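Local structure of SG7.AF (Anopheles freeborni, 6XL7) at residues A1-V5 against V45-D50; Q36-L41 against L103-R107. The protein inhibits the alternative pathway of host complement as a mosquito salivary protein, acting on the activated C3 convertase C3bBb. All coordinates share one frame. Where two conformers were deposited one is given. Residues are numbered along the deposited sequence.

Contact 1. Residues A1-V5 against V45-D50; sequences ARKHV and VLNYWD
The amino terminus of the chain is held in a pocket of backbone carbonyls. Residues 45-50 run from the last turn of helix 23-46 into extended backbone at Tyr48 and Trp49. Ala1 lies opposite Leu46, with CA atoms 4.4 Å apart, and His4 opposite Val45, at 5.8 Å. Ala1 N donates to Val45 O at 2.9 Å, Leu46 O at 3.1 Å and Tyr48 O at 2.8 Å. Carbonyls at and just past the helix end thus satisfy this amino group. It also donates to His4 ND1 at 2.9 Å, within its own first turn. Ala1 O receives Val5 N at 3.2 Å, which starts the helix. Ala1 CB reaches Asp50 CA at 4.3 Å.

His4, chi1 m, points toward the other segment. Its CB packs 3.8 Å from Val45 CB. Tyr48 CB sits over the His4 ring face, 4.1 Å from the centroid, a CH-pi contact. The Tyr48 ring turns its edge to that face, T-shaped, with centroids 5.7 Å apart and planes at 76°. Asp50 comes close through its backbone: Asp50 O lies 3.2 Å from Lys3 CD. Val5 CG2 touches Val45 CG2 and Leu46 CD1, each at 3.9 Å.

The contact joins the start of helix 2-13 to the end of helix 23-46. His4 NE2 hydrogen-bonds Val52 O, and Leu54 of strand 53-54 touches both His4 and Tyr48.

Contact 2. Residues Q36-L41 against L103-R107; sequences QLREPL and LGEIR
Two helical segments pack side by side in the same general direction. Their axes approach to 9.3 Å and cross at -32°. Gln36 faces Gly104, with CA atoms 5.5 Å apart, and Leu37 faces Arg107, at 5.7 Å. Segment 36-41 has a wider pi-type turn at 36-38 and a kink at Pro40. The nitrogen of Pro40 carries no hydrogen, so it cannot bond to Gln36 O as in a regular helix turn.

Arg107 supplies a donor instead. Its side chain is t, t, p along chi1 to chi3. Arg107 NH1 gives hydrogen bonds to Gln36 O at 2.8 Å and to Gln36 OE1 at 3.0 Å. Gln36 is m, m, which brings OE1 back to the guanidinium. A water donates to Gln36 OE1 at 3.1 Å and accepts from Arg107 NH2 at 2.7 Å, closing a small ring. Gln36 OE1 also lies 3.3 Å from Gly104 CA. A CB on Gly104 would clash with OE1.

The Arg107 side chain is a knob in a hole formed by Gln36, Leu37, Pro40 and Leu41. Its CD meets Pro40 CG at 3.6 Å. Leu37 CD2 packs 3.7 Å from Arg107 CB and 4.1 Å from Ile106 CG2. Leu37 CD1 is 4.0 Å from Leu103 CD2.

This is interhelical packing near the centre of a helical bundle. Helix 56-77 covers one part of it, with Val66 on Leu37 and Val69 on Leu103. Helix 2-13 adds Phe12 on Leu37 and Leu8 on Leu41.

How the contacts relate
The chain starts in contact 1, at residues 1-5. It runs along helix 2-13 and into helix 23-46, where it passes residues 36-41 of contact 2. After three intervening residues it reaches 45-50, and contact 1 closes its loop of 39 intervening residues. Contact 2 closes much later, at 103-107, after helix 56-77 and within helix 89-113. The two loops therefore cross. Helix 23-46 is common to both: contact 1 ties its end to helix 2-13, and contact 2 ties its interior to helix 89-113. The contact centres lie about 17 Å apart, one at the bundle's end and surface, the other near its middle.

Contact 1. Residues A1-V5 against V45-D50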
loop_
_atom_site.group_PDB
_atom_site.type_symbol
_atom_site.label_atom_id
_atom_site.label_comp_id
_atom_site.label_asym_id
_atom_site.label_seq_id
_atom_site.Cartn_x
_atom_site.Cartn_y
_atom_site.Cartn_z
ATOM N N ALA A 1 -11.455 8.104 14.843
ATOM C CA ALA A 1 -11.177 7.644 16.199
ATOM C C ALA A 1 -10.357 6.354 16.168
ATOM O O ALA A 1 -10.045 5.843 15.094
ATOM C CB ALA A 1 -12.482 7.433 16.936
ATOM N N ARG A 2 -10.023 5.843 17.362
ATOM C CA ARG A 2 -9.230 4.620 17.454
ATOM C C ARG A 2 -9.884 3.469 16.696
ATOM O O ARG A 2 -9.192 2.689 16.033
ATOM C CB ARG A 2 -9.029 4.240 18.921
ATOM C CG ARG A 2 -8.222 2.944 19.108
ATOM C CD ARG A 2 -8.136 2.546 20.573
ATOM N NE ARG A 2 -9.431 2.603 21.246
ATOM C CZ ARG A 2 -10.348 1.642 21.210
ATOM N NH1 ARG A 2 -11.499 1.809 21.847
ATOM N NH2 ARG A 2 -10.117 0.519 20.540
ATOM N N LYS A 3 -11.212 3.339 16.784
ATOM C CA LYS A 3 -11.877 2.242 16.076
ATOM C C LYS A 3 -11.632 2.301 14.576
ATOM O O LYS A 3 -11.527 1.255 13.921
ATOM C CB LYS A 3 -13.375 2.213 16.380
ATOM C CG LYS A 3 -14.156 3.394 15.813
ATOM C CD LYS A 3 -15.647 3.312 16.151
ATOM C CE LYS A 3 -16.371 2.347 15.240
ATOM N NZ LYS A 3 -17.827 2.291 15.558
ATOM N N HIS A 4 -11.515 3.504 14.012
ATOM C CA HIS A 4 -11.244 3.632 12.585
ATOM C C HIS A 4 -9.811 3.256 12.249
ATOM O O HIS A 4 -9.550 2.689 11.179
ATOM C CB HIS A 4 -11.553 5.052 12.121
ATOM C CG HIS A 4 -12.939 5.472 12.454
ATOM N ND1 HIS A 4 -13.236 6.256 13.546
ATOM C CD2 HIS A 4 -14.125 5.141 11.890
ATOM C CE1 HIS A 4 -14.543 6.426 13.618
ATOM N NE2 HIS A 4 -15.106 5.761 12.622
ATOM N N VAL A 5 -8.868 3.582 13.138
ATOM C CA VAL A 5 -7.498 3.109 12.970
ATOM C C VAL A 5 -7.476 1.588 12.928
ATOM O O VAL A 5 -6.852 0.986 12.044
ATOM C CB VAL A 5 -6.592 3.668 14.081
ATOM C CG1 VAL A 5 -5.183 3.080 13.952
ATOM C CG2 VAL A 5 -6.543 5.202 13.992
ATOM N N VAL A 45 -7.807 9.015 9.569
ATOM C CA VAL A 45 -8.997 8.444 10.193
ATOM C C VAL A 45 -9.000 8.623 11.696
ATOM O O VAL A 45 -10.069 8.555 12.313
ATOM C CB VAL A 45 -9.230 6.970 9.814
ATOM C CG1 VAL A 45 -9.205 6.792 8.304
ATOM C CG2 VAL A 45 -8.231 6.036 10.528
ATOM N N LEU A 46 -7.839 8.853 12.302
ATOM C CA LEU A 46 -7.810 9.142 13.726
ATOM C C LEU A 46 -8.728 10.310 14.069
ATOM O O LEU A 46 -9.349 10.309 15.136
ATOM C CB LEU A 46 -6.368 9.439 14.142
ATOM C CG LEU A 46 -6.024 9.504 15.619
ATOM C CD1 LEU A 46 -6.560 8.285 16.356
ATOM C CD2 LEU A 46 -4.515 9.603 15.740
ATOM N N ASN A 47 -8.853 11.290 13.157
ATOM C CA ASN A 47 -9.642 12.504 13.384
ATOM C C ASN A 47 -11.144 12.269 13.394
ATOM O O ASN A 47 -11.883 13.129 13.880
ATOM C CB ASN A 47 -9.375 13.540 12.282
ATOM C CG ASN A 47 -7.944 14.048 12.264
ATOM O OD1 ASN A 47 -7.568 14.903 13.070
ATOM N ND2 ASN A 47 -7.144 13.544 11.331
ATOM N N TYR A 48 -11.612 11.160 12.846
ATOM C CA TYR A 48 -13.040 10.986 12.634
ATOM C C TYR A 48 -13.758 10.863 13.969
ATOM O O TYR A 48 -13.233 10.269 14.916
ATOM C CB TYR A 48 -13.265 9.709 11.842
ATOM C CG TYR A 48 -12.769 9.746 10.414
ATOM C CD1 TYR A 48 -12.374 10.943 9.813
ATOM C CD2 TYR A 48 -12.714 8.583 9.667
ATOM C CE1 TYR A 48 -11.925 10.965 8.494
ATOM C CE2 TYR A 48 -12.284 8.600 8.359
ATOM C CZ TYR A 48 -11.885 9.785 7.784
ATOM O OH TYR A 48 -11.464 9.769 6.467
ATOM N N TRP A 49 -14.975 11.403 14.046
ATOM C CA TRP A 49 -15.763 11.209 15.251
ATOM C C TRP A 49 -16.132 9.743 15.411
ATOM O O TRP A 49 -16.066 8.941 14.473
ATOM C CB TRP A 49 -17.059 12.030 15.240
ATOM C CG TRP A 49 -17.192 12.972 16.397
ATOM C CD1 TRP A 49 -17.987 12.844 17.504
ATOM C CD2 TRP A 49 -16.495 14.202 16.541
ATOM N NE1 TRP A 49 -17.820 13.935 18.324
ATOM C CE2 TRP A 49 -16.902 14.783 17.755
ATOM C CE3 TRP A 49 -15.550 14.866 15.751
ATOM C CZ2 TRP A 49 -16.400 16.007 18.196
ATOM C CZ3 TRP A 49 -15.063 16.062 16.176
ATOM C CH2 TRP A 49 -15.471 16.624 17.390
ATOM N N ASP A 50 -16.582 9.423 16.624
ATOM C CA ASP A 50 -16.699 8.039 17.056
ATOM C C ASP A 50 -17.553 7.192 16.108
ATOM O O ASP A 50 -17.298 5.994 15.954
ATOM C CB ASP A 50 -17.284 7.993 18.480
ATOM C CG ASP A 50 -16.680 9.054 19.440
ATOM O OD1 ASP A 50 -15.978 10.007 19.006
ATOM O OD2 ASP A 50 -16.888 8.910 20.669
#

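Contact 2. Residues Q36-L41 against L103-R107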
loop_
_atom_site.group_PDB
_atom_site.type_symbol
_atom_site.label_atom_id
_atom_site.label_comp_id
_atom_site.label_asym_id
_atom_site.label_seq_id
_atom_site.Cartn_x
_atom_site.Cartn_y
_atom_site.Cartn_z
ATOM N N GLN A 36 3.754 5.606 2.277
ATOM C CA GLN A 36 2.826 6.223 1.345
ATOM C C GLN A 36 1.366 6.024 1.726
ATOM O O GLN A 36 0.512 6.812 1.288
ATOM C CB GLN A 36 3.050 5.680 -0.072
ATOM C CG GLN A 36 4.401 6.042 -0.686
ATOM C CD GLN A 36 4.482 7.493 -1.103
ATOM O OE1 GLN A 36 3.491 8.091 -1.533
ATOM N NE2 GLN A 36 5.670 8.069 -0.986
ATOM N N LEU A 37 1.059 5.005 2.534
ATOM C CA LEU A 37 -0.329 4.647 2.809
ATOM C C LEU A 37 -0.645 4.514 4.296
ATOM O O LEU A 37 -1.537 5.213 4.799
ATOM C CB LEU A 37 -0.698 3.364 2.056
ATOM C CG LEU A 37 -0.844 3.553 0.541
ATOM C CD1 LEU A 37 -0.791 2.216 -0.153
ATOM C CD2 LEU A 37 -2.157 4.256 0.231
ATOM N N ARG A 38 0.060 3.636 5.017
ATOM C CA ARG A 38 -0.353 3.328 6.380
ATOM C C ARG A 38 -0.251 4.555 7.285
ATOM O O ARG A 38 -1.201 4.882 8.002
ATOM C CB ARG A 38 0.437 2.142 6.936
ATOM C CG ARG A 38 -0.207 1.525 8.171
ATOM C CD ARG A 38 0.603 0.366 8.742
ATOM N NE ARG A 38 0.539 -0.835 7.913
ATOM C CZ ARG A 38 1.478 -1.192 7.041
ATOM N NH1 ARG A 38 2.549 -0.434 6.883
ATOM N NH2 ARG A 38 1.350 -2.300 6.321
ATOM N N GLU A 39 0.885 5.252 7.249
ATOM C CA GLU A 39 1.014 6.432 8.110
ATOM C C GLU A 39 0.029 7.541 7.756
ATOM O O GLU A 39 -0.723 7.972 8.648
ATOM C CB GLU A 39 2.471 6.909 8.202
ATOM C CG GLU A 39 2.592 8.235 8.927
ATOM C CD GLU A 39 4.020 8.729 9.060
ATOM O OE1 GLU A 39 4.917 8.172 8.394
ATOM O OE2 GLU A 39 4.233 9.686 9.837
ATOM N N PRO A 40 -0.058 8.027 6.513
ATOM C CA PRO A 40 -1.002 9.126 6.252
ATOM C C PRO A 40 -2.459 8.743 6.433
ATOM O O PRO A 40 -3.240 9.558 6.934
ATOM C CB PRO A 40 -0.674 9.566 4.817
ATOM C CG PRO A 40 0.103 8.459 4.238
ATOM C CD PRO A 40 0.830 7.784 5.362
ATOM N N LEU A 41 -2.853 7.519 6.081
ATOM C CA LEU A 41 -4.269 7.183 6.213
ATOM C C LEU A 41 -4.672 6.955 7.669
ATOM O O LEU A 41 -5.794 7.303 8.057
ATOM C CB LEU A 41 -4.648 5.994 5.331
ATOM C CG LEU A 41 -4.573 6.231 3.822
ATOM C CD1 LEU A 41 -4.879 4.930 3.093
ATOM C CD2 LEU A 41 -5.526 7.337 3.381
ATOM N N LEU A 103 1.806 4.136 -5.293
ATOM C CA LEU A 103 1.179 4.033 -3.976
ATOM C C LEU A 103 0.614 5.377 -3.550
ATOM O O LEU A 103 -0.464 5.441 -2.945
ATOM C CB LEU A 103 2.179 3.532 -2.936
ATOM C CG LEU A 103 2.684 2.096 -3.105
ATOM C CD1 LEU A 103 3.677 1.770 -2.004
ATOM C CD2 LEU A 103 1.548 1.073 -3.124
ATOM N N GLY A 104 1.322 6.461 -3.860
ATOM C CA GLY A 104 0.822 7.782 -3.522
ATOM C C GLY A 104 -0.477 8.109 -4.230
ATOM O O GLY A 104 -1.361 8.759 -3.660
ATOM N N GLU A 105 -0.615 7.664 -5.477
ATOM C CA GLU A 105 -1.863 7.871 -6.201
ATOM C C GLU A 105 -2.993 7.079 -5.559
ATOM O O GLU A 105 -4.118 7.583 -5.434
ATOM C CB GLU A 105 -1.686 7.497 -7.673
ATOM C CG GLU A 105 -0.691 8.389 -8.394
ATOM C CD GLU A 105 -0.417 7.943 -9.820
ATOM O OE1 GLU A 105 0.263 8.688 -10.555
ATOM O OE2 GLU A 105 -0.887 6.851 -10.200
ATOM N N ILE A 106 -2.703 5.857 -5.116
ATOM C CA ILE A 106 -3.692 5.073 -4.380
ATOM C C ILE A 106 -4.113 5.801 -3.109
ATOM O O ILE A 106 -5.295 5.801 -2.745
ATOM C CB ILE A 106 -3.174 3.650 -4.100
ATOM C CG1 ILE A 106 -3.046 2.854 -5.408
ATOM C CG2 ILE A 106 -4.099 2.931 -3.124
ATOM C CD1 ILE A 106 -2.184 1.607 -5.258
ATOM N N ARG A 107 -3.165 6.448 -2.421
ATOM C CA ARG A 107 -3.519 7.206 -1.223
ATOM C C ARG A 107 -4.556 8.274 -1.543
ATOM O O ARG A 107 -5.577 8.388 -0.854
ATOM C CB ARG A 107 -2.272 7.848 -0.599
ATOM C CG ARG A 107 -2.594 8.715 0.639
ATOM C CD ARG A 107 -1.407 9.540 1.140
ATOM N NE ARG A 107 -0.846 10.412 0.109
ATOM C CZ ARG A 107 0.318 10.197 -0.501
ATOM N NH1 ARG A 107 1.058 9.140 -0.180
ATOM N NH2 ARG A 107 0.745 11.045 -1.432
HETATM O O HOH W 1 3.210 10.994 -2.554
#